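Local structure of uncharacterized protein (Staphylococcus saprophyticus subsp. saprophyticus ATCC 15305, 3FOJ) at residues A[19-24]-A[33-38]; A[48-53]-A[73-78]. The protein is of unknown function but has a rhodanese-like domain, a fold used in related proteins for sulfur transfer, and may act likewise. All coordinates share one frame; numbering follows the deposited sequence.

Contact 1: A[19-24]-A[33-38]; sequences VNIVDV and GIIPGA
I21 reaches I35 across this contact with the far end of its side chain: CD1 meets CG2 of I35 at 3.8 Å, and the two side chains lie roughly perpendicular, so they touch at a point and do not lie alongside each other. The two branches of I21 have separate tasks. CG1 is anti to the carbonyl carbon (chi1 -63°) and carries CD1 out to I35, while CG2 sits against the methyl of A38, CG2 to CB 3.8 Å. Further contact with A38 comes from the backbone, where I21 O receives a CA-H...O approach from A38 CA at 3.6 Å.

D23 points its CB toward 33-38, and its carboxylate, with CG anti to the backbone N (chi1 -174°), brings OD2 to 3.8 Å from I34 CG2. A methyl group thus lies against a charged oxygen whose main partner is R25, through a salt bridge to the same OD2. Two waters bridge the segments. One donates to D23 OD2 and accepts from I35 N at 2.9 Å, tying the carboxylate to the loop; the other accepts from I21 N and donates to G37 O at 2.7 Å.

The loop is folded by a type II beta turn from I35 to A38, closed by A38 N to I35 O at 3.0 Å, with G37 at positive phi. Beyond I21, I35 also packs on M90 and F93 of helix 89-93. Past A38 the chain enters strand 39-40, where E39 pairs with I21 and D23 through backbone hydrogen bonds. A strand, a short helix and a returning loop that leads into the parallel edge strand beside it make up a right-handed beta-alpha-beta crossover, as in the alpha/beta rhodanese-like fold.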
loop_
_atom_site.group_PDB
_atom_site.type_symbol
_atom_site.label_atom_id
_atom_site.label_comp_id
_atom_site.label_asym_id
_atom_site.label_seq_id
_atom_site.Cartn_x
_atom_site.Cartn_y
_atom_site.Cartn_z
ATOM N N VAL A 19 0.695 -10.874 0.738
ATOM C CA VAL A 19 1.481 -9.791 1.316
ATOM C C VAL A 19 0.581 -8.748 1.965
ATOM O O VAL A 19 -0.611 -8.659 1.657
ATOM C CB VAL A 19 2.354 -9.091 0.252
ATOM C CG1 VAL A 19 3.369 -10.070 -0.316
ATOM C CG2 VAL A 19 1.473 -8.522 -0.850
ATOM N N ASN A 20 1.162 -7.967 2.870
ATOM C CA ASN A 20 0.434 -6.913 3.565
ATOM C C ASN A 20 0.406 -5.669 2.686
ATOM O O ASN A 20 1.455 -5.118 2.362
ATOM C CB ASN A 20 1.132 -6.561 4.876
ATOM C CG ASN A 20 1.256 -7.742 5.817
ATOM O OD1 ASN A 20 2.228 -7.847 6.564
ATOM N ND2 ASN A 20 0.267 -8.623 5.803
ATOM N N ILE A 21 -0.789 -5.231 2.306
ATOM C CA ILE A 21 -0.943 -4.042 1.479
ATOM C C ILE A 21 -1.739 -2.993 2.248
ATOM O O ILE A 21 -2.742 -3.316 2.880
ATOM C CB ILE A 21 -1.710 -4.349 0.174
ATOM C CG1 ILE A 21 -0.923 -5.350 -0.671
ATOM C CG2 ILE A 21 -1.963 -3.059 -0.602
ATOM C CD1 ILE A 21 -1.679 -5.839 -1.890
ATOM N N VAL A 22 -1.275 -1.745 2.198
ATOM C CA VAL A 22 -1.955 -0.631 2.850
ATOM C C VAL A 22 -2.249 0.430 1.787
ATOM O O VAL A 22 -1.332 0.984 1.169
ATOM C CB VAL A 22 -1.098 0.002 3.979
ATOM C CG1 VAL A 22 -1.837 1.185 4.591
ATOM C CG2 VAL A 22 -0.790 -1.039 5.050
ATOM N N ASP A 23 -3.540 0.672 1.577
ATOM C CA ASP A 23 -4.064 1.638 0.609
ATOM C C ASP A 23 -4.251 2.952 1.372
ATOM O O ASP A 23 -5.097 3.032 2.258
ATOM C CB ASP A 23 -5.418 1.125 0.101
ATOM C CG ASP A 23 -5.997 1.965 -1.021
ATOM O OD1 ASP A 23 -5.752 3.189 -1.073
ATOM O OD2 ASP A 23 -6.735 1.390 -1.852
ATOM N N VAL A 24 -3.476 3.978 1.024
ATOM C CA VAL A 24 -3.556 5.252 1.733
ATOM C C VAL A 24 -4.358 6.368 1.051
ATOM O O VAL A 24 -4.230 7.544 1.405
ATOM C CB VAL A 24 -2.128 5.759 2.079
ATOM C CG1 VAL A 24 -1.412 4.717 2.940
ATOM C CG2 VAL A 24 -1.325 6.011 0.803
ATOM N N GLY A 33 -13.078 0.930 -5.446
ATOM C CA GLY A 33 -12.478 -0.389 -5.537
ATOM C C GLY A 33 -11.076 -0.483 -4.972
ATOM O O GLY A 33 -10.251 0.404 -5.188
ATOM N N ILE A 34 -10.805 -1.566 -4.251
ATOM C CA ILE A 34 -9.490 -1.771 -3.659
ATOM C C ILE A 34 -8.920 -3.131 -4.039
ATOM O O ILE A 34 -9.639 -4.017 -4.506
ATOM C CB ILE A 34 -9.534 -1.695 -2.106
ATOM C CG1 ILE A 34 -10.386 -2.837 -1.542
ATOM C CG2 ILE A 34 -10.100 -0.352 -1.658
ATOM C CD1 ILE A 34 -10.309 -2.955 -0.035
ATOM N N ILE A 35 -7.616 -3.284 -3.846
ATOM C CA ILE A 35 -6.954 -4.551 -4.120
ATOM C C ILE A 35 -7.457 -5.514 -3.049
ATOM O O ILE A 35 -7.474 -5.175 -1.863
ATOM C CB ILE A 35 -5.426 -4.407 -3.997
ATOM C CG1 ILE A 35 -4.901 -3.491 -5.104
ATOM C CG2 ILE A 35 -4.771 -5.778 -4.027
ATOM C CD1 ILE A 35 -3.430 -3.136 -4.965
ATOM N N PRO A 36 -7.894 -6.720 -3.445
ATOM C CA PRO A 36 -8.383 -7.668 -2.439
ATOM C C PRO A 36 -7.369 -7.863 -1.310
ATOM O O PRO A 36 -6.174 -8.044 -1.562
ATOM C CB PRO A 36 -8.605 -8.944 -3.247
ATOM C CG PRO A 36 -8.978 -8.412 -4.607
ATOM C CD PRO A 36 -7.977 -7.297 -4.799
ATOM N N GLY A 37 -7.849 -7.795 -0.072
ATOM C CA GLY A 37 -6.984 -7.980 1.081
ATOM C C GLY A 37 -6.305 -6.737 1.635
ATOM O O GLY A 37 -5.686 -6.789 2.695
ATOM N N ALA A 38 -6.419 -5.617 0.931
ATOM C CA ALA A 38 -5.780 -4.384 1.372
ATOM C C ALA A 38 -6.464 -3.724 2.565
ATOM O O ALA A 38 -7.687 -3.772 2.703
ATOM C CB ALA A 38 -5.707 -3.393 0.210
HETATM O O HOH W 1 -3.124 -6.649 3.457
HETATM O O HOH W 2 -6.094 -0.919 -3.050
#

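Contact 2: A[48-53]-A[73-78]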
loop_
_atom_site.group_PDB
_atom_site.type_symbol
_atom_site.label_atom_id
_atom_site.label_comp_id
_atom_site.label_asym_id
_atom_site.label_seq_id
_atom_site.Cartn_x
_atom_site.Cartn_y
_atom_site.Cartn_z
ATOM N N ASP A 48 -1.225 8.580 13.332
ATOM C CA ASP A 48 -2.003 8.135 14.486
ATOM C C ASP A 48 -2.334 6.649 14.441
ATOM O O ASP A 48 -3.031 6.140 15.318
ATOM C CB ASP A 48 -3.307 8.936 14.592
ATOM C CG ASP A 48 -3.094 10.329 15.148
ATOM O OD1 ASP A 48 -2.557 10.449 16.270
ATOM O OD2 ASP A 48 -3.472 11.306 14.470
ATOM N N ASN A 49 -1.829 5.947 13.433
ATOM C CA ASN A 49 -2.110 4.522 13.307
ATOM C C ASN A 49 -0.863 3.649 13.234
ATOM O O ASN A 49 -0.885 2.578 12.631
ATOM C CB ASN A 49 -2.994 4.279 12.081
ATOM C CG ASN A 49 -4.419 4.744 12.300
ATOM O OD1 ASN A 49 -5.247 4.012 12.842
ATOM N ND2 ASN A 49 -4.708 5.975 11.899
ATOM N N LEU A 50 0.219 4.100 13.859
ATOM C CA LEU A 50 1.462 3.339 13.851
ATOM C C LEU A 50 1.333 1.996 14.573
ATOM O O LEU A 50 2.052 1.049 14.262
ATOM C CB LEU A 50 2.595 4.171 14.469
ATOM C CG LEU A 50 3.089 5.343 13.613
ATOM C CD1 LEU A 50 4.137 6.151 14.368
ATOM C CD2 LEU A 50 3.679 4.800 12.316
ATOM N N ASN A 51 0.403 1.909 15.521
ATOM C CA ASN A 51 0.198 0.672 16.272
ATOM C C ASN A 51 -0.362 -0.454 15.398
ATOM O O ASN A 51 -0.356 -1.622 15.793
ATOM C CB ASN A 51 -0.727 0.942 17.468
ATOM C CG ASN A 51 -0.886 -0.264 18.374
ATOM O OD1 ASN A 51 -1.866 -1.002 18.281
ATOM N ND2 ASN A 51 0.085 -0.471 19.256
ATOM N N TYR A 52 -0.845 -0.107 14.208
ATOM C CA TYR A 52 -1.379 -1.107 13.286
ATOM C C TYR A 52 -0.261 -1.980 12.718
ATOM O O TYR A 52 -0.449 -3.174 12.480
ATOM C CB TYR A 52 -2.099 -0.431 12.110
ATOM C CG TYR A 52 -2.437 -1.387 10.984
ATOM C CD1 TYR A 52 -3.552 -2.224 11.066
ATOM C CD2 TYR A 52 -1.618 -1.491 9.857
ATOM C CE1 TYR A 52 -3.839 -3.142 10.058
ATOM C CE2 TYR A 52 -1.899 -2.408 8.846
ATOM C CZ TYR A 52 -3.008 -3.228 8.954
ATOM O OH TYR A 52 -3.286 -4.141 7.961
ATOM N N PHE A 53 0.898 -1.364 12.506
ATOM C CA PHE A 53 2.055 -2.024 11.905
ATOM C C PHE A 53 2.887 -2.916 12.825
ATOM O O PHE A 53 3.412 -2.463 13.843
ATOM C CB PHE A 53 2.955 -0.957 11.269
ATOM C CG PHE A 53 2.258 -0.124 10.225
ATOM C CD1 PHE A 53 2.205 -0.540 8.897
ATOM C CD2 PHE A 53 1.625 1.065 10.578
ATOM C CE1 PHE A 53 1.524 0.211 7.936
ATOM C CE2 PHE A 53 0.939 1.823 9.632
ATOM C CZ PHE A 53 0.891 1.397 8.304
ATOM N N VAL A 73 6.023 5.711 2.910
ATOM C CA VAL A 73 7.055 4.703 3.126
ATOM C C VAL A 73 8.221 5.302 3.911
ATOM O O VAL A 73 8.687 4.706 4.875
ATOM C CB VAL A 73 7.559 4.121 1.785
ATOM C CG1 VAL A 73 8.798 3.248 2.010
ATOM C CG2 VAL A 73 6.451 3.289 1.146
ATOM N N GLN A 74 8.681 6.481 3.505
ATOM C CA GLN A 74 9.785 7.137 4.205
ATOM C C GLN A 74 9.401 7.413 5.655
ATOM O O GLN A 74 10.193 7.191 6.574
ATOM C CB GLN A 74 10.159 8.445 3.508
ATOM C CG GLN A 74 10.851 8.255 2.168
ATOM C CD GLN A 74 11.389 9.552 1.606
ATOM O OE1 GLN A 74 10.632 10.467 1.284
ATOM N NE2 GLN A 74 12.709 9.641 1.490
ATOM N N TYR A 75 8.179 7.891 5.859
ATOM C CA TYR A 75 7.698 8.178 7.199
ATOM C C TYR A 75 7.688 6.901 8.039
ATOM O O TYR A 75 8.166 6.886 9.174
ATOM C CB TYR A 75 6.287 8.765 7.135
ATOM C CG TYR A 75 5.710 9.069 8.491
ATOM C CD1 TYR A 75 6.097 10.209 9.197
ATOM C CD2 TYR A 75 4.815 8.192 9.096
ATOM C CE1 TYR A 75 5.607 10.462 10.470
ATOM C CE2 TYR A 75 4.320 8.435 10.369
ATOM C CZ TYR A 75 4.721 9.569 11.052
ATOM O OH TYR A 75 4.244 9.803 12.316
ATOM N N LEU A 76 7.144 5.823 7.478
ATOM C CA LEU A 76 7.086 4.555 8.193
ATOM C C LEU A 76 8.480 4.038 8.551
ATOM O O LEU A 76 8.723 3.646 9.690
ATOM C CB LEU A 76 6.329 3.511 7.365
ATOM C CG LEU A 76 4.829 3.793 7.218
ATOM C CD1 LEU A 76 4.215 2.766 6.287
ATOM C CD2 LEU A 76 4.147 3.749 8.587
ATOM N N GLU A 77 9.398 4.049 7.586
ATOM C CA GLU A 77 10.757 3.574 7.844
ATOM C C GLU A 77 11.438 4.385 8.946
ATOM O O GLU A 77 12.182 3.838 9.760
ATOM C CB GLU A 77 11.600 3.633 6.563
ATOM C CG GLU A 77 11.292 2.539 5.535
ATOM C CD GLU A 77 11.873 1.176 5.906
ATOM O OE1 GLU A 77 12.782 1.106 6.765
ATOM O OE2 GLU A 77 11.433 0.167 5.316
ATOM N N GLN A 78 11.172 5.687 8.980
ATOM C CA GLN A 78 11.763 6.558 9.993
ATOM C C GLN A 78 11.096 6.373 11.356
ATOM O O GLN A 78 11.473 7.011 12.343
ATOM C CB GLN A 78 11.698 8.018 9.528
ATOM C CG GLN A 78 12.524 8.261 8.264
ATOM C CD GLN A 78 12.487 9.693 7.765
ATOM O OE1 GLN A 78 12.923 9.979 6.648
ATOM N NE2 GLN A 78 11.975 10.600 8.587
#
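The L50 and L76 side chains run antiparallel, their CD2 methyls 3.9 Å apart. L50 lies in the short 3-10 segment 50-52. Its CB does not aim at helix 67-77, but with CG anti to the carbonyl carbon (chi1 -72°) the end of the side chain swings nearer. L50 CD2 also lies 4.2 Å from Y75 CE2, approaching that ring obliquely, and L50 CD1 comes to 4.2 Å from Y75 OH. This part of the contact is apolar and partly exposed; Y75 also rests on I46 and P47, just ahead of 48-53.

In the rhodanese-like alpha/beta fold, helix 67-77 packs against the central parallel sheet, and here L76 also touches A83 and I61 of two of its strands. The helix flank meets the loop between strands 39-40 and 58-62 through L76 and Y75.

Y52 lays CD2 over the centre of one face of the F53 ring, 3.9 Å above the plane. The opposite face of F53 takes L76 CD2 in a CH-pi contact, 4.1 Å from the centroid and 19° off the ring normal. L76 CD1 reaches the far end of the ring, 4.1 Å from F53 CZ. F53 meets the ring of Y59 edge-to-face.

The two contacts follow one another along the chain, 19-24 with 33-38 closing before 48-53 with 73-78 opens, and their centres lie 16 Å apart in one rhodanese-like domain. Strand 20-23 stands between strands 58-62 and 39-40 in the parallel sheet. Contact 1 covers it with the loop that leads to the edge strand 39-40, whereas contact 2 joins the next loop to helix 67-77. They meet where V22 CG2 packs on F53 CE1 at 3.9 Å, so one strand has I21 and D23 directed to contact 1 and V22 to contact 2. V22 and F53 thus join the two contacts through apolar packing.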